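Local atomic coordinates of nucleoside-diphosphate-sugar epimerase (Pseudomonas aeruginosa, PDB entry 2X4G), a protein that probably acts as an NAD(P)-dependent enzyme of the Rossmann-fold epimerase/dehydratase family, perhaps on nucleotide sugars. Residues E187-I198 and R329-F340. Residues are numbered along the deposited sequence; the frame is centred on the assembly and turned at random.
Sequences ELDIGPTTGRVI and RAIDWFRDNGYF
The Trp333 indole lies flat beneath the Leu188 backbone and Phe334 fills the curl between Pro192 and Ile198, an example of a loop moulded around aromatic bumps. With Trp333 CG anti to the backbone N (chi1 -165°), Leu188 N sits 3.4 Å above the ring plane, and Leu188 CA makes a CH-pi contact over the six-membered ring, 3.8 Å from its centroid. Phe334 plugs the inside of the curl. Its CE1 meets Pro192 CB at 3.6 Å, Asp189 O lies at its edge, and Ile198 crosses it at about a right angle, Ile198 CG2 being 3.7 Å from Phe334 CD2. The curl keeps its shape through the buried Asp189 carboxylate, which takes hydrogen bonds from Thr193 OG1 and N and from Gly195 N, and through a cis peptide before Pro192. Where the loop begins, Arg329 CD lies 3.7 Å from Glu187 CD, while the Arg329 guanidinium forms a salt bridge with Asp218. A Schellman motif at Gly338 closes the helix, and Tyr339 slides past Pro192 in the opposite direction, CE2 against Pro192 CD. The loop runs from strand 176-185 to helix 196-202, wedged between helices 323-336 and 24-35, with helix 248-259 packing on Ile198 and Ile331.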
ATOM      1  N   GLU A 187       2.482  15.653  25.092  1.00 35.58           N
ATOM      2  CA  GLU A 187       1.120  15.332  25.542  1.00 36.60           C
ATOM      3  C   GLU A 187       0.040  15.981  24.655  1.00 36.52           C
ATOM      4  O   GLU A 187       0.305  16.901  23.878  1.00 36.44           O
ATOM      5  CB  GLU A 187       0.927  15.717  26.999  1.00 36.93           C
ATOM      6  CG  GLU A 187       1.168  17.175  27.307  1.00 39.44           C
ATOM      7  CD  GLU A 187       0.965  17.516  28.776  1.00 44.53           C
ATOM      8  OE1 GLU A 187       0.679  16.602  29.582  1.00 48.60           O
ATOM      9  OE2 GLU A 187       1.121  18.706  29.140  1.00 48.05           O
ATOM     10  N   LEU A 188      -1.173  15.484  24.787  1.00 37.16           N
ATOM     11  CA  LEU A 188      -2.317  15.942  24.003  1.00 38.08           C
ATOM     12  C   LEU A 188      -2.282  15.482  22.545  1.00 38.89           C
ATOM     13  O   LEU A 188      -2.724  16.200  21.693  1.00 39.63           O
ATOM     14  CB  LEU A 188      -2.476  17.476  24.092  1.00 37.34           C
ATOM     15  CG  LEU A 188      -2.337  18.100  25.496  1.00 36.70           C
ATOM     16  CD1 LEU A 188      -2.571  19.592  25.480  1.00 35.49           C
ATOM     17  CD2 LEU A 188      -3.239  17.424  26.520  1.00 34.33           C
ATOM     18  N   ASP A 189      -1.793  14.277  22.256  1.00 40.26           N
ATOM     19  CA  ASP A 189      -1.623  13.815  20.861  1.00 40.79           C
ATOM     20  C   ASP A 189      -2.735  12.822  20.558  1.00 42.03           C
ATOM     21  O   ASP A 189      -2.586  11.632  20.790  1.00 42.57           O
ATOM     22  CB  ASP A 189      -0.237  13.167  20.693  1.00 40.58           C
ATOM     23  CG  ASP A 189       0.089  12.805  19.248  1.00 41.55           C
ATOM     24  OD1 ASP A 189      -0.590  13.302  18.333  1.00 40.70           O
ATOM     25  OD2 ASP A 189       1.051  12.028  19.021  1.00 43.71           O
ATOM     26  N   ILE A 190      -3.866  13.294  20.051  1.00 43.00           N
ATOM     27  CA  ILE A 190      -5.068  12.473  20.123  1.00 44.31           C
ATOM     28  C   ILE A 190      -5.041  11.220  19.274  1.00 44.73           C
ATOM     29  O   ILE A 190      -5.352  10.136  19.765  1.00 46.37           O
ATOM     30  CB  ILE A 190      -6.328  13.206  19.766  1.00 44.95           C
ATOM     31  CG1 ILE A 190      -6.507  14.418  20.638  1.00 45.79           C
ATOM     32  CG2 ILE A 190      -7.552  12.305  20.029  1.00 46.42           C
ATOM     33  CD1 ILE A 190      -7.991  14.596  20.976  1.00 49.29           C
ATOM     34  N   GLY A 191      -4.708  11.334  18.008  1.00 44.29           N
ATOM     35  CA  GLY A 191      -4.739  10.135  17.151  1.00 44.93           C
ATOM     36  C   GLY A 191      -4.349   8.813  17.835  1.00 44.91           C
ATOM     37  O   GLY A 191      -5.189   7.926  18.002  1.00 45.72           O
ATOM     38  N   PRO A 192      -3.076   8.667  18.240  1.00 44.27           N
ATOM     39  CA  PRO A 192      -2.044   9.667  18.140  1.00 43.42           C
ATOM     40  C   PRO A 192      -1.606   9.820  16.707  1.00 43.31           C
ATOM     41  O   PRO A 192      -2.103   9.137  15.835  1.00 44.81           O
ATOM     42  CB  PRO A 192      -0.908   9.095  18.989  1.00 43.10           C
ATOM     43  CG  PRO A 192      -1.208   7.671  19.177  1.00 43.85           C
ATOM     44  CD  PRO A 192      -2.499   7.348  18.528  1.00 44.62           C
ATOM     45  N   THR A 193      -0.699  10.743  16.477  1.00 42.82           N
ATOM     46  CA  THR A 193      -0.178  11.008  15.164  1.00 42.50           C
ATOM     47  C   THR A 193       1.294  10.657  15.291  1.00 42.40           C
ATOM     48  O   THR A 193       1.655   9.473  15.293  1.00 42.18           O
ATOM     49  CB  THR A 193      -0.440  12.488  14.776  1.00 42.08           C
ATOM     50  OG1 THR A 193       0.122  13.361  15.765  1.00 41.85           O
ATOM     51  CG2 THR A 193      -1.927  12.772  14.717  1.00 40.97           C
ATOM     52  N   THR A 194       2.126  11.680  15.473  1.00 42.13           N
ATOM     53  CA  THR A 194       3.576  11.510  15.595  1.00 42.15           C
ATOM     54  C   THR A 194       3.932  10.547  16.723  1.00 42.36           C
ATOM     55  O   THR A 194       4.834   9.734  16.582  1.00 42.94           O
ATOM     56  CB  THR A 194       4.238  12.834  15.869  1.00 41.51           C
ATOM     57  OG1 THR A 194       3.550  13.461  16.953  1.00 41.40           O
ATOM     58  CG2 THR A 194       4.166  13.727  14.643  1.00 41.27           C
ATOM     59  N   GLY A 195       3.191  10.607  17.822  1.00 42.20           N
ATOM     60  CA  GLY A 195       3.418   9.702  18.935  1.00 42.21           C
ATOM     61  C   GLY A 195       2.955   8.261  18.770  1.00 42.85           C
ATOM     62  O   GLY A 195       2.855   7.543  19.774  1.00 43.20           O
ATOM     63  N   ARG A 196       2.669   7.812  17.541  1.00 42.86           N
ATOM     64  CA  ARG A 196       2.399   6.379  17.323  1.00 43.70           C
ATOM     65  C   ARG A 196       3.663   5.545  17.577  1.00 42.76           C
ATOM     66  O   ARG A 196       3.561   4.350  17.839  1.00 42.25           O
ATOM     67  CB  ARG A 196       1.796   6.077  15.928  1.00 44.88           C
ATOM     68  CG  ARG A 196       0.244   5.905  15.963  1.00 49.40           C
ATOM     69  CD  ARG A 196      -0.464   5.673  14.579  1.00 54.69           C
ATOM     70  NE  ARG A 196      -0.743   6.929  13.862  1.00 58.51           N
ATOM     71  CZ  ARG A 196      -1.278   7.029  12.635  1.00 62.13           C
ATOM     72  NH1 ARG A 196      -1.619   5.944  11.945  1.00 63.27           N
ATOM     73  NH2 ARG A 196      -1.475   8.235  12.085  1.00 62.66           N
ATOM     74  N   VAL A 197       4.844   6.182  17.512  1.00 41.60           N
ATOM     75  CA  VAL A 197       6.098   5.503  17.836  1.00 41.49           C
ATOM     76  C   VAL A 197       6.024   5.002  19.249  1.00 40.82           C
ATOM     77  O   VAL A 197       6.403   3.877  19.533  1.00 40.95           O
ATOM     78  CB  VAL A 197       7.357   6.401  17.827  1.00 41.35           C
ATOM     79  CG1 VAL A 197       8.589   5.530  17.589  1.00 41.21           C
ATOM     80  CG2 VAL A 197       7.283   7.459  16.788  1.00 42.57           C
ATOM     81  N   ILE A 198       5.542   5.875  20.130  1.00 39.65           N
ATOM     82  CA  ILE A 198       5.514   5.601  21.550  1.00 38.94           C
ATOM     83  C   ILE A 198       4.530   4.505  21.828  1.00 39.61           C
ATOM     84  O   ILE A 198       4.847   3.569  22.527  1.00 39.68           O
ATOM     85  CB  ILE A 198       5.164   6.855  22.366  1.00 38.02           C
ATOM     86  CG1 ILE A 198       6.352   7.823  22.365  1.00 35.60           C
ATOM     87  CG2 ILE A 198       4.785   6.468  23.766  1.00 37.35           C
ATOM     88  CD1 ILE A 198       5.966   9.246  22.652  1.00 33.97           C
ATOM     89  N   ARG A 329       6.190  12.641  29.373  1.00 41.58           N
ATOM     90  CA  ARG A 329       4.961  13.395  29.523  1.00 41.18           C
ATOM     91  C   ARG A 329       3.970  12.857  28.509  1.00 40.97           C
ATOM     92  O   ARG A 329       2.779  12.721  28.791  1.00 41.31           O
ATOM     93  CB  ARG A 329       5.232  14.869  29.287  1.00 41.05           C
ATOM     94  CG  ARG A 329       4.293  15.817  29.989  1.00 42.26           C
ATOM     95  CD  ARG A 329       4.541  17.247  29.547  1.00 42.98           C
ATOM     96  NE  ARG A 329       5.919  17.636  29.853  1.00 44.79           N
ATOM     97  CZ  ARG A 329       6.803  18.147  28.989  1.00 44.70           C
ATOM     98  NH1 ARG A 329       6.497  18.404  27.715  1.00 42.49           N
ATOM     99  NH2 ARG A 329       8.021  18.425  29.425  1.00 47.06           N
ATOM    100  N   ALA A 330       4.488  12.539  27.327  1.00 40.43           N
ATOM    101  CA  ALA A 330       3.734  11.852  26.303  1.00 40.04           C
ATOM    102  C   ALA A 330       3.290  10.500  26.823  1.00 40.82           C
ATOM    103  O   ALA A 330       2.102  10.167  26.804  1.00 41.58           O
ATOM    104  CB  ALA A 330       4.576  11.690  25.046  1.00 39.58           C
ATOM    105  N   ILE A 331       4.245   9.717  27.301  1.00 41.27           N
ATOM    106  CA  ILE A 331       3.931   8.416  27.855  1.00 41.80           C
ATOM    107  C   ILE A 331       2.797   8.502  28.860  1.00 42.19           C
ATOM    108  O   ILE A 331       1.882   7.726  28.781  1.00 43.27           O
ATOM    109  CB  ILE A 331       5.160   7.738  28.489  1.00 42.31           C
ATOM    110  CG1 ILE A 331       6.062   7.189  27.383  1.00 41.72           C
ATOM    111  CG2 ILE A 331       4.733   6.579  29.400  1.00 42.39           C
ATOM    112  CD1 ILE A 331       7.408   6.705  27.878  1.00 41.13           C
ATOM    113  N   ASP A 332       2.840   9.449  29.779  1.00 42.44           N
ATOM    114  CA  ASP A 332       1.799   9.560  30.804  1.00 43.41           C
ATOM    115  C   ASP A 332       0.429   9.948  30.249  1.00 42.90           C
ATOM    116  O   ASP A 332      -0.607   9.410  30.671  1.00 43.66           O
ATOM    117  CB  ASP A 332       2.207  10.575  31.875  1.00 44.02           C
ATOM    118  CG  ASP A 332       3.305  10.053  32.781  1.00 46.85           C
ATOM    119  OD1 ASP A 332       3.515   8.815  32.843  1.00 50.10           O
ATOM    120  OD2 ASP A 332       3.963  10.889  33.433  1.00 51.08           O
ATOM    121  N   TRP A 333       0.422  10.892  29.315  1.00 41.39           N
ATOM    122  CA  TRP A 333      -0.802  11.268  28.658  1.00 40.40           C
ATOM    123  C   TRP A 333      -1.430  10.035  27.989  1.00 40.86           C
ATOM    124  O   TRP A 333      -2.626   9.767  28.161  1.00 41.24           O
ATOM    125  CB  TRP A 333      -0.564  12.404  27.659  1.00 39.12           C
ATOM    126  CG  TRP A 333      -1.832  13.011  27.259  1.00 38.75           C
ATOM    127  CD1 TRP A 333      -2.527  13.987  27.916  1.00 39.39           C
ATOM    128  CD2 TRP A 333      -2.606  12.666  26.127  1.00 38.85           C
ATOM    129  NE1 TRP A 333      -3.697  14.288  27.242  1.00 37.30           N
ATOM    130  CE2 TRP A 333      -3.771  13.483  26.141  1.00 39.55           C
ATOM    131  CE3 TRP A 333      -2.442  11.747  25.096  1.00 40.22           C
ATOM    132  CZ2 TRP A 333      -4.763  13.396  25.158  1.00 40.09           C
ATOM    133  CZ3 TRP A 333      -3.444  11.656  24.113  1.00 41.92           C
ATOM    134  CH2 TRP A 333      -4.584  12.478  24.159  1.00 40.75           C
ATOM    135  N   PHE A 334      -0.631   9.266  27.252  1.00 40.60           N
ATOM    136  CA  PHE A 334      -1.169   8.105  26.553  1.00 41.07           C
ATOM    137  C   PHE A 334      -1.754   7.098  27.523  1.00 42.97           C
ATOM    138  O   PHE A 334      -2.790   6.507  27.257  1.00 43.40           O
ATOM    139  CB  PHE A 334      -0.102   7.430  25.685  1.00 40.52           C
ATOM    140  CG  PHE A 334       0.265   8.210  24.457  1.00 37.93           C
ATOM    141  CD1 PHE A 334      -0.714   8.833  23.682  1.00 36.18           C
ATOM    142  CD2 PHE A 334       1.571   8.313  24.065  1.00 35.77           C
ATOM    143  CE1 PHE A 334      -0.391   9.544  22.564  1.00 34.36           C
ATOM    144  CE2 PHE A 334       1.903   9.034  22.928  1.00 35.81           C
ATOM    145  CZ  PHE A 334       0.915   9.652  22.177  1.00 34.92           C
ATOM    146  N   ARG A 335      -1.082   6.920  28.653  1.00 44.37           N
ATOM    147  CA  ARG A 335      -1.499   5.970  29.648  1.00 46.59           C
ATOM    148  C   ARG A 335      -2.812   6.388  30.328  1.00 47.82           C
ATOM    149  O   ARG A 335      -3.712   5.568  30.463  1.00 48.81           O
ATOM    150  CB  ARG A 335      -0.385   5.779  30.681  1.00 47.26           C
ATOM    151  CG  ARG A 335      -0.549   4.509  31.516  1.00 50.55           C
ATOM    152  CD  ARG A 335       0.600   4.320  32.498  1.00 52.88           C
ATOM    153  NE  ARG A 335       1.751   3.623  31.904  1.00 54.38           N
ATOM    154  CZ  ARG A 335       3.011   4.071  31.902  1.00 53.32           C
ATOM    155  NH1 ARG A 335       3.334   5.239  32.464  1.00 52.61           N
ATOM    156  NH2 ARG A 335       3.964   3.337  31.338  1.00 51.91           N
ATOM    157  N   ASP A 336      -2.941   7.648  30.741  1.00 48.23           N
ATOM    158  CA  ASP A 336      -4.162   8.097  31.427  1.00 49.76           C
ATOM    159  C   ASP A 336      -5.395   7.960  30.543  1.00 49.69           C
ATOM    160  O   ASP A 336      -6.518   7.775  31.037  1.00 50.28           O
ATOM    161  CB  ASP A 336      -4.043   9.552  31.883  1.00 49.94           C
ATOM    162  CG  ASP A 336      -2.922   9.751  32.878  1.00 53.83           C
ATOM    163  OD1 ASP A 336      -2.224  10.797  32.813  1.00 57.51           O
ATOM    164  OD2 ASP A 336      -2.711   8.832  33.714  1.00 60.63           O
ATOM    165  N   ASN A 337      -5.176   8.064  29.234  1.00 48.62           N
ATOM    166  CA  ASN A 337      -6.253   7.952  28.272  1.00 48.23           C
ATOM    167  C   ASN A 337      -6.342   6.576  27.634  1.00 48.55           C
ATOM    168  O   ASN A 337      -7.110   6.370  26.718  1.00 49.42           O
ATOM    169  CB  ASN A 337      -6.127   9.066  27.247  1.00 47.03           C
ATOM    170  CG  ASN A 337      -6.200  10.442  27.895  1.00 46.74           C
ATOM    171  OD1 ASN A 337      -5.205  11.151  28.003  1.00 45.74           O
ATOM    172  ND2 ASN A 337      -7.382  10.804  28.367  1.00 49.03           N
ATOM    173  N   GLY A 338      -5.594   5.617  28.151  1.00 48.68           N
ATOM    174  CA  GLY A 338      -5.794   4.235  27.782  1.00 49.53           C
ATOM    175  C   GLY A 338      -5.363   3.866  26.379  1.00 49.47           C
ATOM    176  O   GLY A 338      -5.985   2.996  25.768  1.00 50.55           O
ATOM    177  N   TYR A 339      -4.310   4.506  25.866  1.00 48.34           N
ATOM    178  CA  TYR A 339      -3.717   4.112  24.579  1.00 48.15           C
ATOM    179  C   TYR A 339      -2.804   2.898  24.733  1.00 49.09           C
ATOM    180  O   TYR A 339      -2.460   2.277  23.741  1.00 49.51           O
ATOM    181  CB  TYR A 339      -2.917   5.252  23.934  1.00 46.76           C
ATOM    182  CG  TYR A 339      -3.743   6.385  23.379  1.00 45.77           C
ATOM    183  CD1 TYR A 339      -4.354   7.310  24.219  1.00 46.32           C
ATOM    184  CD2 TYR A 339      -3.912   6.539  22.024  1.00 45.66           C
ATOM    185  CE1 TYR A 339      -5.121   8.352  23.717  1.00 44.97           C
ATOM    186  CE2 TYR A 339      -4.673   7.585  21.505  1.00 45.29           C
ATOM    187  CZ  TYR A 339      -5.270   8.486  22.350  1.00 44.97           C
ATOM    188  OH  TYR A 339      -6.022   9.513  21.825  1.00 42.98           O
ATOM    189  N   PHE A 340      -2.387   2.569  25.954  1.00 50.11           N
ATOM    190  CA  PHE A 340      -1.609   1.334  26.183  1.00 51.50           C
ATOM    191  C   PHE A 340      -2.496   0.229  26.682  1.00 53.75           C
ATOM    192  O   PHE A 340      -3.216   0.400  27.670  1.00 54.84           O
ATOM    193  CB  PHE A 340      -0.497   1.512  27.224  1.00 51.00           C
ATOM    194  CG  PHE A 340       0.522   2.532  26.843  1.00 48.84           C
ATOM    195  CD1 PHE A 340       1.222   2.411  25.670  1.00 47.65           C
ATOM    196  CD2 PHE A 340       0.775   3.610  27.661  1.00 46.84           C
ATOM    197  CE1 PHE A 340       2.142   3.353  25.326  1.00 46.08           C
ATOM    198  CE2 PHE A 340       1.680   4.556  27.305  1.00 45.03           C
ATOM    199  CZ  PHE A 340       2.362   4.431  26.144  1.00 44.65           C
TER
HETATM  200  O   HOH W   1       4.131  18.319  25.628  1.00 13.25           O